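Local coordinates for protein ten1 (Schizosaccharomyces pombe, PDB 3KF6) that is required for telomere maintenance, pairing with Stn1 in an Rpa2-Rpa3-like complex and binding single-stranded telomeric DNA, at residues N67-K72 and V80-S85; C29-K34 and I60-W65; L9-Q14 and M97-Q102. One frame throughout, in Å; residues are numbered along the deposited sequence.

Contact 1 (N67-K72 and V80-S85); sequences NIVGRK and VLLIRS
Ile-68 and Ile-83 lie side by side on one face of the hairpin formed by strands 65-74 and 77-85, a non-hydrogen-bonded antiparallel pair in which CD1 of Ile-68 rests 3.9 Å from CG1 of Ile-83. CG2 of Ile-68, anti to the backbone N, meets CG2 of Val-80 at 4.1 Å, the two side chains crossing at about a right angle. On the reverse face Val-69 and Leu-82 pack CB against CB, and Tyr-55 of the Stn1 chain lies against both. Farther along, Leu-81 turns toward the first strand: its CG sits 3.9 Å from CA of Gly-70, and CD1 touches CG of Arg-71, whose guanidinium NH1 forms a salt bridge with Asp-5. An alanine in place of Leu-81 would remove CG and both methyls, and would probably leave a gap over Gly-70 CA and beside Arg-71 CG.

The register slips here in a classic beta bulge. The carbonyl oxygen of Val-69 accepts two backbone N-H groups, from Leu-81 N at 2.8 Å and from Leu-82 N at 3.0 Å, the first in the carbonyl plane and the second tilted 16° from it. Toward the other end, Asn-67 and Arg-84 exchange two backbone bonds; Asn-67 N to Arg-84 O is short, 2.7 Å, and nearly straight. At the polar edge a water accepts from Asn-67 ND2 and donates to Ser-85 O, while Arg-84 NH1 turns back to Ile-83 O and NH2 bonds Asn-101 and Pro-99 of the Stn1 chain. The chemistry thus divides by face: aliphatic branches fill the side of Ile-68, whereas the side of Val-69 and Arg-84 offers both apolar and hydrogen-bonding groups to the partner subunit.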
loop_
_atom_site.group_PDB
_atom_site.type_symbol
_atom_site.label_atom_id
_atom_site.label_comp_id
_atom_site.label_asym_id
_atom_site.label_seq_id
_atom_site.Cartn_x
_atom_site.Cartn_y
_atom_site.Cartn_z
ATOM N N ASN B 67 3.217 4.063 -11.909
ATOM C CA ASN B 67 3.167 4.203 -10.451
ATOM C C ASN B 67 4.614 3.989 -10.020
ATOM O O ASN B 67 5.268 3.044 -10.466
ATOM C CB ASN B 67 2.286 3.135 -9.800
ATOM C CG ASN B 67 0.816 3.486 -9.831
ATOM O OD1 ASN B 67 0.424 4.615 -9.530
ATOM N ND2 ASN B 67 -0.012 2.512 -10.182
ATOM N N ILE B 68 5.103 4.857 -9.144
ATOM C CA ILE B 68 6.482 4.793 -8.685
ATOM C C ILE B 68 6.593 4.749 -7.169
ATOM O O ILE B 68 5.879 5.461 -6.476
ATOM C CB ILE B 68 7.271 6.060 -9.135
ATOM C CG1 ILE B 68 7.330 6.139 -10.662
ATOM C CG2 ILE B 68 8.682 6.053 -8.547
ATOM C CD1 ILE B 68 8.147 5.048 -11.301
ATOM N N VAL B 69 7.471 3.887 -6.671
ATOM C CA VAL B 69 7.776 3.846 -5.246
ATOM C C VAL B 69 9.285 4.030 -5.246
ATOM O O VAL B 69 10.001 3.297 -5.927
ATOM C CB VAL B 69 7.441 2.507 -4.570
ATOM C CG1 VAL B 69 7.955 2.532 -3.117
ATOM C CG2 VAL B 69 5.943 2.282 -4.574
ATOM N N GLY B 70 9.768 5.028 -4.518
ATOM C CA GLY B 70 11.198 5.257 -4.473
ATOM C C GLY B 70 11.571 6.163 -3.326
ATOM O O GLY B 70 10.716 6.537 -2.527
ATOM N N ARG B 71 12.850 6.512 -3.238
ATOM C CA ARG B 71 13.327 7.393 -2.178
ATOM C C ARG B 71 13.840 8.699 -2.757
ATOM O O ARG B 71 14.532 8.708 -3.777
ATOM C CB ARG B 71 14.457 6.730 -1.386
ATOM C CG ARG B 71 14.041 5.547 -0.553
ATOM C CD ARG B 71 15.180 5.105 0.366
ATOM N NE ARG B 71 14.808 3.902 1.096
ATOM C CZ ARG B 71 13.909 3.870 2.073
ATOM N NH1 ARG B 71 13.292 4.983 2.451
ATOM N NH2 ARG B 71 13.605 2.717 2.651
ATOM N N LYS B 72 13.500 9.803 -2.103
ATOM C CA LYS B 72 13.949 11.111 -2.555
ATOM C C LYS B 72 15.450 11.231 -2.311
ATOM O O LYS B 72 15.919 11.024 -1.190
ATOM C CB LYS B 72 13.201 12.213 -1.796
ATOM C CG LYS B 72 13.594 13.634 -2.180
ATOM C CD LYS B 72 12.592 14.632 -1.608
ATOM C CE LYS B 72 12.895 16.064 -2.023
ATOM N NZ LYS B 72 14.050 16.626 -1.278
ATOM N N VAL B 80 14.342 5.228 -7.865
ATOM C CA VAL B 80 13.257 4.258 -7.974
ATOM C C VAL B 80 13.525 2.875 -7.398
ATOM O O VAL B 80 14.592 2.294 -7.605
ATOM C CB VAL B 80 12.818 4.091 -9.445
ATOM C CG1 VAL B 80 11.663 3.106 -9.534
ATOM C CG2 VAL B 80 12.412 5.443 -10.019
ATOM N N LEU B 81 12.528 2.350 -6.685
ATOM C CA LEU B 81 12.604 1.028 -6.074
ATOM C C LEU B 81 11.607 0.079 -6.737
ATOM O O LEU B 81 11.876 -1.111 -6.901
ATOM C CB LEU B 81 12.293 1.118 -4.574
ATOM C CG LEU B 81 13.211 2.012 -3.736
ATOM C CD1 LEU B 81 12.683 2.095 -2.315
ATOM C CD2 LEU B 81 14.622 1.464 -3.757
ATOM N N LEU B 82 10.445 0.610 -7.106
ATOM C CA LEU B 82 9.411 -0.187 -7.756
ATOM C C LEU B 82 8.705 0.610 -8.842
ATOM O O LEU B 82 8.446 1.800 -8.676
ATOM C CB LEU B 82 8.359 -0.643 -6.743
ATOM C CG LEU B 82 8.760 -1.579 -5.602
ATOM C CD1 LEU B 82 7.588 -1.717 -4.646
ATOM C CD2 LEU B 82 9.165 -2.935 -6.157
ATOM N N ILE B 83 8.389 -0.056 -9.951
ATOM C CA ILE B 83 7.686 0.582 -11.056
ATOM C C ILE B 83 6.561 -0.337 -11.527
ATOM O O ILE B 83 6.752 -1.548 -11.656
ATOM C CB ILE B 83 8.605 0.825 -12.276
ATOM C CG1 ILE B 83 9.872 1.561 -11.859
ATOM C CG2 ILE B 83 7.857 1.634 -13.334
ATOM C CD1 ILE B 83 10.874 1.699 -12.996
ATOM N N ARG B 84 5.393 0.235 -11.780
ATOM C CA ARG B 84 4.255 -0.539 -12.270
ATOM C C ARG B 84 3.440 0.346 -13.198
ATOM O O ARG B 84 3.304 1.540 -12.961
ATOM C CB ARG B 84 3.361 -1.008 -11.119
ATOM C CG ARG B 84 3.849 -2.241 -10.362
ATOM C CD ARG B 84 3.746 -3.508 -11.217
ATOM N NE ARG B 84 4.004 -4.721 -10.445
ATOM C CZ ARG B 84 5.171 -5.021 -9.886
ATOM N NH1 ARG B 84 6.203 -4.197 -10.009
ATOM N NH2 ARG B 84 5.308 -6.150 -9.202
ATOM N N SER B 85 2.905 -0.235 -14.263
ATOM C CA SER B 85 2.080 0.533 -15.186
ATOM C C SER B 85 0.737 0.853 -14.529
ATOM O O SER B 85 0.165 0.013 -13.835
ATOM C CB SER B 85 1.831 -0.275 -16.462
ATOM O OG SER B 85 0.794 0.308 -17.235
HETATM O O HOH W 1 -0.248 0.077 -11.188
#

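Contact 2 (C29-K34 and I60-W65); sequences CVQSYK and IQKHEW
A type II beta turn from Gln-61 to Glu-64 brings the loop that precedes strand 65-74 against strand 23-34 of the OB fold, and its backbone grips Val-30 from both ends. Val-30 N donates to Glu-64 O at 2.9 Å with an angle of 171°, and Val-30 O accepts from His-63 N at 2.7 Å. Cys-29 supplies the second element: its CB stands over the centre of the six-membered ring of Trp-65, 3.5 Å from the centroid, a CH-pi contact. With SG anti to the backbone N (chi1 -174°), the sulfur lies over the five-membered ring of the same indole and close to the edge of the His-63 imidazole. Val-30 turns its CG2 to CG2 of Ile-60, 3.6 Å away, where the two side chains cross at about a right angle. Gln-31 and Lys-62 run side by side, NE2 of the glutamine 3.6 Å from CE of the lysine. Beyond the pair, strand 37-42 flanks strand 23-34 through backbone bonds of Cys-29 to Ile-41 and of Gln-31 and Ser-32 to Arg-39, Trp-65 touches Asp-42 of that strand, and the Trp-65 backbone bonds Ala-86, just past strand 77-85.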
loop_
_atom_site.group_PDB
_atom_site.type_symbol
_atom_site.label_atom_id
_atom_site.label_comp_id
_atom_site.label_asym_id
_atom_site.label_seq_id
_atom_site.Cartn_x
_atom_site.Cartn_y
_atom_site.Cartn_z
ATOM N N CYS B 29 3.516 10.801 -15.588
ATOM C CA CYS B 29 3.403 10.564 -17.021
ATOM C C CYS B 29 4.783 10.640 -17.678
ATOM O O CYS B 29 5.518 11.612 -17.484
ATOM C CB CYS B 29 2.466 11.609 -17.622
ATOM S SG CYS B 29 2.098 11.348 -19.349
ATOM N N VAL B 30 5.129 9.622 -18.462
ATOM C CA VAL B 30 6.441 9.585 -19.099
ATOM C C VAL B 30 6.681 10.695 -20.114
ATOM O O VAL B 30 5.961 10.818 -21.105
ATOM C CB VAL B 30 6.696 8.222 -19.786
ATOM C CG1 VAL B 30 8.065 8.221 -20.450
ATOM C CG2 VAL B 30 6.628 7.106 -18.758
ATOM N N GLN B 31 7.696 11.511 -19.855
ATOM C CA GLN B 31 8.043 12.599 -20.763
ATOM C C GLN B 31 9.257 12.182 -21.588
ATOM O O GLN B 31 9.354 12.502 -22.777
ATOM C CB GLN B 31 8.362 13.875 -19.979
ATOM C CG GLN B 31 8.700 15.074 -20.863
ATOM C CD GLN B 31 7.626 15.352 -21.899
ATOM O OE1 GLN B 31 6.439 15.439 -21.575
ATOM N NE2 GLN B 31 8.039 15.501 -23.154
ATOM N N SER B 32 10.179 11.467 -20.949
ATOM C CA SER B 32 11.388 10.995 -21.617
ATOM C C SER B 32 12.092 9.919 -20.794
ATOM O O SER B 32 11.904 9.823 -19.581
ATOM C CB SER B 32 12.345 12.164 -21.866
ATOM O OG SER B 32 12.763 12.748 -20.647
ATOM N N TYR B 33 12.911 9.115 -21.463
ATOM C CA TYR B 33 13.635 8.031 -20.811
ATOM C C TYR B 33 14.997 7.866 -21.479
ATOM O O TYR B 33 15.112 7.209 -22.517
ATOM C CB TYR B 33 12.803 6.748 -20.922
ATOM C CG TYR B 33 13.428 5.493 -20.353
ATOM C CD1 TYR B 33 14.025 5.491 -19.093
ATOM C CD2 TYR B 33 13.370 4.288 -21.056
ATOM C CE1 TYR B 33 14.545 4.317 -18.545
ATOM C CE2 TYR B 33 13.884 3.111 -20.516
ATOM C CZ TYR B 33 14.470 3.132 -19.262
ATOM O OH TYR B 33 14.975 1.970 -18.720
ATOM N N LYS B 34 16.026 8.467 -20.884
ATOM C CA LYS B 34 17.378 8.402 -21.439
ATOM C C LYS B 34 18.471 8.371 -20.369
ATOM O O LYS B 34 18.317 8.944 -19.292
ATOM C CB LYS B 34 17.626 9.611 -22.343
ATOM C CG LYS B 34 17.685 10.930 -21.578
ATOM C CD LYS B 34 18.031 12.106 -22.479
ATOM C CE LYS B 34 18.164 13.390 -21.668
ATOM N NZ LYS B 34 18.540 14.559 -22.512
ATOM N N ILE B 60 9.031 1.293 -22.613
ATOM C CA ILE B 60 8.160 2.306 -22.033
ATOM C C ILE B 60 7.736 3.269 -23.135
ATOM O O ILE B 60 8.568 3.758 -23.895
ATOM C CB ILE B 60 8.881 3.081 -20.915
ATOM C CG1 ILE B 60 9.147 2.145 -19.734
ATOM C CG2 ILE B 60 8.039 4.277 -20.474
ATOM C CD1 ILE B 60 9.819 2.810 -18.556
ATOM N N GLN B 61 6.436 3.529 -23.219
ATOM C CA GLN B 61 5.899 4.413 -24.244
ATOM C C GLN B 61 5.730 5.835 -23.721
ATOM O O GLN B 61 5.275 6.046 -22.597
ATOM C CB GLN B 61 4.557 3.860 -24.743
ATOM C CG GLN B 61 3.990 4.567 -25.967
ATOM C CD GLN B 61 3.082 3.664 -26.791
ATOM O OE1 GLN B 61 2.038 3.211 -26.323
ATOM N NE2 GLN B 61 3.487 3.392 -28.029
ATOM N N LYS B 62 6.109 6.811 -24.540
ATOM C CA LYS B 62 5.988 8.204 -24.144
ATOM C C LYS B 62 4.540 8.512 -23.792
ATOM O O LYS B 62 3.611 8.044 -24.457
ATOM C CB LYS B 62 6.459 9.132 -25.271
ATOM C CG LYS B 62 6.453 10.608 -24.881
ATOM C CD LYS B 62 7.048 11.505 -25.961
ATOM C CE LYS B 62 7.020 12.964 -25.513
ATOM N NZ LYS B 62 7.572 13.903 -26.531
ATOM N N HIS B 63 4.361 9.289 -22.730
ATOM C CA HIS B 63 3.045 9.694 -22.255
ATOM C C HIS B 63 2.260 8.624 -21.502
ATOM O O HIS B 63 1.112 8.854 -21.125
ATOM C CB HIS B 63 2.199 10.232 -23.414
ATOM C CG HIS B 63 2.741 11.493 -24.015
ATOM N ND1 HIS B 63 2.992 12.622 -23.267
ATOM C CD2 HIS B 63 3.082 11.800 -25.289
ATOM C CE1 HIS B 63 3.465 13.573 -24.055
ATOM N NE2 HIS B 63 3.530 13.099 -25.287
ATOM N N GLU B 64 2.858 7.459 -21.273
ATOM C CA GLU B 64 2.137 6.441 -20.519
ATOM C C GLU B 64 2.289 6.767 -19.035
ATOM O O GLU B 64 3.250 7.432 -18.628
ATOM C CB GLU B 64 2.658 5.035 -20.819
ATOM C CG GLU B 64 3.981 4.661 -20.186
ATOM C CD GLU B 64 4.245 3.172 -20.308
ATOM O OE1 GLU B 64 3.488 2.395 -19.694
ATOM O OE2 GLU B 64 5.190 2.776 -21.021
ATOM N N TRP B 65 1.331 6.316 -18.233
ATOM C CA TRP B 65 1.354 6.595 -16.804
ATOM C C TRP B 65 1.932 5.451 -15.983
ATOM O O TRP B 65 1.594 4.283 -16.192
ATOM C CB TRP B 65 -0.054 6.950 -16.322
ATOM C CG TRP B 65 -0.507 8.306 -16.812
ATOM C CD1 TRP B 65 -1.066 8.605 -18.022
ATOM C CD2 TRP B 65 -0.396 9.546 -16.103
ATOM N NE1 TRP B 65 -1.312 9.957 -18.110
ATOM C CE2 TRP B 65 -0.908 10.557 -16.945
ATOM C CE3 TRP B 65 0.090 9.900 -14.836
ATOM C CZ2 TRP B 65 -0.949 11.902 -16.561
ATOM C CZ3 TRP B 65 0.051 11.238 -14.454
ATOM C CH2 TRP B 65 -0.466 12.223 -15.316
#

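Contact 3 (L9-Q14 and M97-Q102); sequences LIFINQ and MVSERQ
Leu-9, Phe-11 and Gln-14 meet the C-terminal helix 91-103 of the OB-fold domain, so that the chain segment following the short strand 8-9 is tied to a helix more than eighty residues later. The apolar part centres on Val-98, whose two methyl groups serve different partners. CG1 of Val-98, anti to the backbone N (chi1 170°), lies over one face of the Phe-11 ring, offset toward the rim and 3.8 Å from the centroid, a CH-pi contact in which the two side chains slide past each other in opposite directions. CG2 of Val-98 reaches CG of Leu-9 at 4.1 Å. Ser-99 OG comes to the edge of the Phe-11 ring, near its plane, 3.4 Å from Phe-11 CZ.

Arg-101 meets the loop through both its carbon chain and its guanidinium. It crosses Leu-9 at about a right angle, with CD and NH1 both near CD2 of the leucine. Its guanidinium looks outward to the partner: NH1 bonds the carbonyl of Asp-72 of the Stn1 chain, and Trp-136 of that chain makes a cation-pi contact with it while also packing on Leu-9.

The hydrogen bonds gather at the last helical residue of the contact. Gln-14 and Gln-102 reach toward each other tip to tip, their amide planes 29° apart, and form a reciprocal pair: NE2 of Gln-102 gives to OE1 of Gln-14 at 2.9 Å, and NE2 of Gln-14 gives to OE1 of Gln-102 at 3.0 Å. Phe-11 N also donates to OE1 of Gln-14, and this backbone N-H probably fixes which way the Gln-14 amide is turned, since it needs the oxygen there. Gln-102 NE2 spends a further N-H on Leu-9 O, 3.1 Å away, meeting a lone pair in the carbonyl plane.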
loop_
_atom_site.group_PDB
_atom_site.type_symbol
_atom_site.label_atom_id
_atom_site.label_comp_id
_atom_site.label_asym_id
_atom_site.label_seq_id
_atom_site.Cartn_x
_atom_site.Cartn_y
_atom_site.Cartn_z
ATOM N N LEU B 9 2.149 8.645 0.203
ATOM C CA LEU B 9 1.418 8.793 -1.049
ATOM C C LEU B 9 1.244 10.278 -1.333
ATOM O O LEU B 9 0.530 10.973 -0.609
ATOM C CB LEU B 9 0.058 8.103 -0.932
ATOM C CG LEU B 9 -0.849 8.108 -2.160
ATOM C CD1 LEU B 9 -0.172 7.376 -3.318
ATOM C CD2 LEU B 9 -2.170 7.433 -1.793
ATOM N N ILE B 10 1.881 10.756 -2.399
ATOM C CA ILE B 10 1.828 12.178 -2.742
ATOM C C ILE B 10 1.716 12.444 -4.240
ATOM O O ILE B 10 1.711 11.526 -5.051
ATOM C CB ILE B 10 3.101 12.888 -2.273
ATOM C CG1 ILE B 10 4.314 12.264 -2.971
ATOM C CG2 ILE B 10 3.250 12.771 -0.765
ATOM C CD1 ILE B 10 5.618 12.999 -2.715
ATOM N N PHE B 11 1.626 13.723 -4.595
ATOM C CA PHE B 11 1.584 14.122 -5.992
ATOM C C PHE B 11 3.011 14.525 -6.326
ATOM O O PHE B 11 3.794 14.839 -5.430
ATOM C CB PHE B 11 0.671 15.336 -6.202
ATOM C CG PHE B 11 -0.772 15.068 -5.915
ATOM C CD1 PHE B 11 -1.345 15.502 -4.725
ATOM C CD2 PHE B 11 -1.557 14.374 -6.827
ATOM C CE1 PHE B 11 -2.688 15.248 -4.449
ATOM C CE2 PHE B 11 -2.899 14.116 -6.560
ATOM C CZ PHE B 11 -3.465 14.556 -5.366
ATOM N N ILE B 12 3.357 14.511 -7.608
ATOM C CA ILE B 12 4.702 14.893 -7.998
ATOM C C ILE B 12 5.019 16.311 -7.531
ATOM O O ILE B 12 6.142 16.592 -7.109
ATOM C CB ILE B 12 4.887 14.777 -9.525
ATOM C CG1 ILE B 12 4.996 13.294 -9.904
ATOM C CG2 ILE B 12 6.135 15.548 -9.973
ATOM C CD1 ILE B 12 5.146 13.041 -11.391
ATOM N N ASN B 13 4.025 17.194 -7.582
ATOM C CA ASN B 13 4.225 18.577 -7.163
ATOM C C ASN B 13 4.536 18.731 -5.673
ATOM O O ASN B 13 4.839 19.836 -5.217
ATOM C CB ASN B 13 3.001 19.431 -7.525
ATOM C CG ASN B 13 1.739 18.993 -6.808
ATOM O OD1 ASN B 13 1.709 18.896 -5.582
ATOM N ND2 ASN B 13 0.681 18.737 -7.574
ATOM N N GLN B 14 4.466 17.639 -4.916
ATOM C CA GLN B 14 4.745 17.689 -3.479
ATOM C C GLN B 14 6.085 17.060 -3.121
ATOM O O GLN B 14 6.509 17.095 -1.969
ATOM C CB GLN B 14 3.646 16.971 -2.685
ATOM C CG GLN B 14 2.248 17.521 -2.883
ATOM C CD GLN B 14 1.204 16.671 -2.184
ATOM O OE1 GLN B 14 1.138 15.458 -2.395
ATOM N NE2 GLN B 14 0.383 17.301 -1.348
ATOM N N MET B 97 -8.771 10.739 -4.352
ATOM C CA MET B 97 -8.459 9.911 -3.193
ATOM C C MET B 97 -7.108 10.220 -2.557
ATOM O O MET B 97 -6.960 10.105 -1.343
ATOM C CB MET B 97 -8.539 8.423 -3.549
ATOM C CG MET B 97 -9.913 7.972 -4.032
ATOM S SD MET B 97 -11.299 8.584 -3.028
ATOM C CE MET B 97 -12.601 8.625 -4.274
ATOM N N VAL B 98 -6.113 10.593 -3.362
ATOM C CA VAL B 98 -4.807 10.930 -2.809
ATOM C C VAL B 98 -4.989 12.159 -1.927
ATOM O O VAL B 98 -4.446 12.230 -0.829
ATOM C CB VAL B 98 -3.764 11.271 -3.905
ATOM C CG1 VAL B 98 -2.506 11.859 -3.266
ATOM C CG2 VAL B 98 -3.408 10.023 -4.689
ATOM N N SER B 99 -5.754 13.124 -2.425
ATOM C CA SER B 99 -6.014 14.344 -1.674
ATOM C C SER B 99 -6.787 14.047 -0.400
ATOM O O SER B 99 -6.435 14.543 0.664
ATOM C CB SER B 99 -6.794 15.350 -2.524
ATOM O OG SER B 99 -5.948 15.957 -3.481
ATOM N N GLU B 100 -7.830 13.226 -0.504
ATOM C CA GLU B 100 -8.631 12.886 0.669
ATOM C C GLU B 100 -7.807 12.185 1.740
ATOM O O GLU B 100 -7.952 12.467 2.926
ATOM C CB GLU B 100 -9.819 12.003 0.279
ATOM C CG GLU B 100 -10.955 12.749 -0.374
ATOM C CD GLU B 100 -11.432 13.915 0.476
ATOM O OE1 GLU B 100 -11.135 15.072 0.117
ATOM O OE2 GLU B 100 -12.090 13.670 1.511
ATOM N N ARG B 101 -6.941 11.267 1.325
ATOM C CA ARG B 101 -6.113 10.558 2.293
ATOM C C ARG B 101 -5.175 11.488 3.049
ATOM O O ARG B 101 -4.838 11.225 4.198
ATOM C CB ARG B 101 -5.297 9.456 1.610
ATOM C CG ARG B 101 -6.144 8.295 1.157
ATOM C CD ARG B 101 -5.291 7.103 0.829
ATOM N NE ARG B 101 -4.494 6.672 1.978
ATOM C CZ ARG B 101 -3.702 5.606 1.965
ATOM N NH1 ARG B 101 -3.608 4.864 0.870
ATOM N NH2 ARG B 101 -2.987 5.290 3.040
ATOM N N GLN B 102 -4.747 12.570 2.409
ATOM C CA GLN B 102 -3.848 13.515 3.064
ATOM C C GLN B 102 -4.633 14.410 4.020
ATOM O O GLN B 102 -4.108 14.850 5.045
ATOM C CB GLN B 102 -3.124 14.381 2.019
ATOM C CG GLN B 102 -2.210 13.593 1.099
ATOM C CD GLN B 102 -1.477 14.467 0.090
ATOM O OE1 GLN B 102 -1.841 15.620 -0.144
ATOM N NE2 GLN B 102 -0.448 13.907 -0.528
#

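Overall arrangement
The three contacts illustrate how one small OB-fold domain is closed at several sequence separations. Contact 2 closes before contact 1 opens along the chain, and both are nested within the loop that contact 3 closes. Contacts 1 and 2 have centres about 14 Å apart and share the sheet, strands 65-74 and 23-34 being neighbours; they touch where Ser-85 OG approaches Trp-65 O at 4.2 Å. Contact 3 lies about 15 Å from contact 1 and about 21 Å from contact 2, centre to centre, and contacts 2 and 3 lie on opposite sides of the chain's centre. Stn1 reaches contacts 1 and 3, whereas neither segment of contact 2 touches the partner chain.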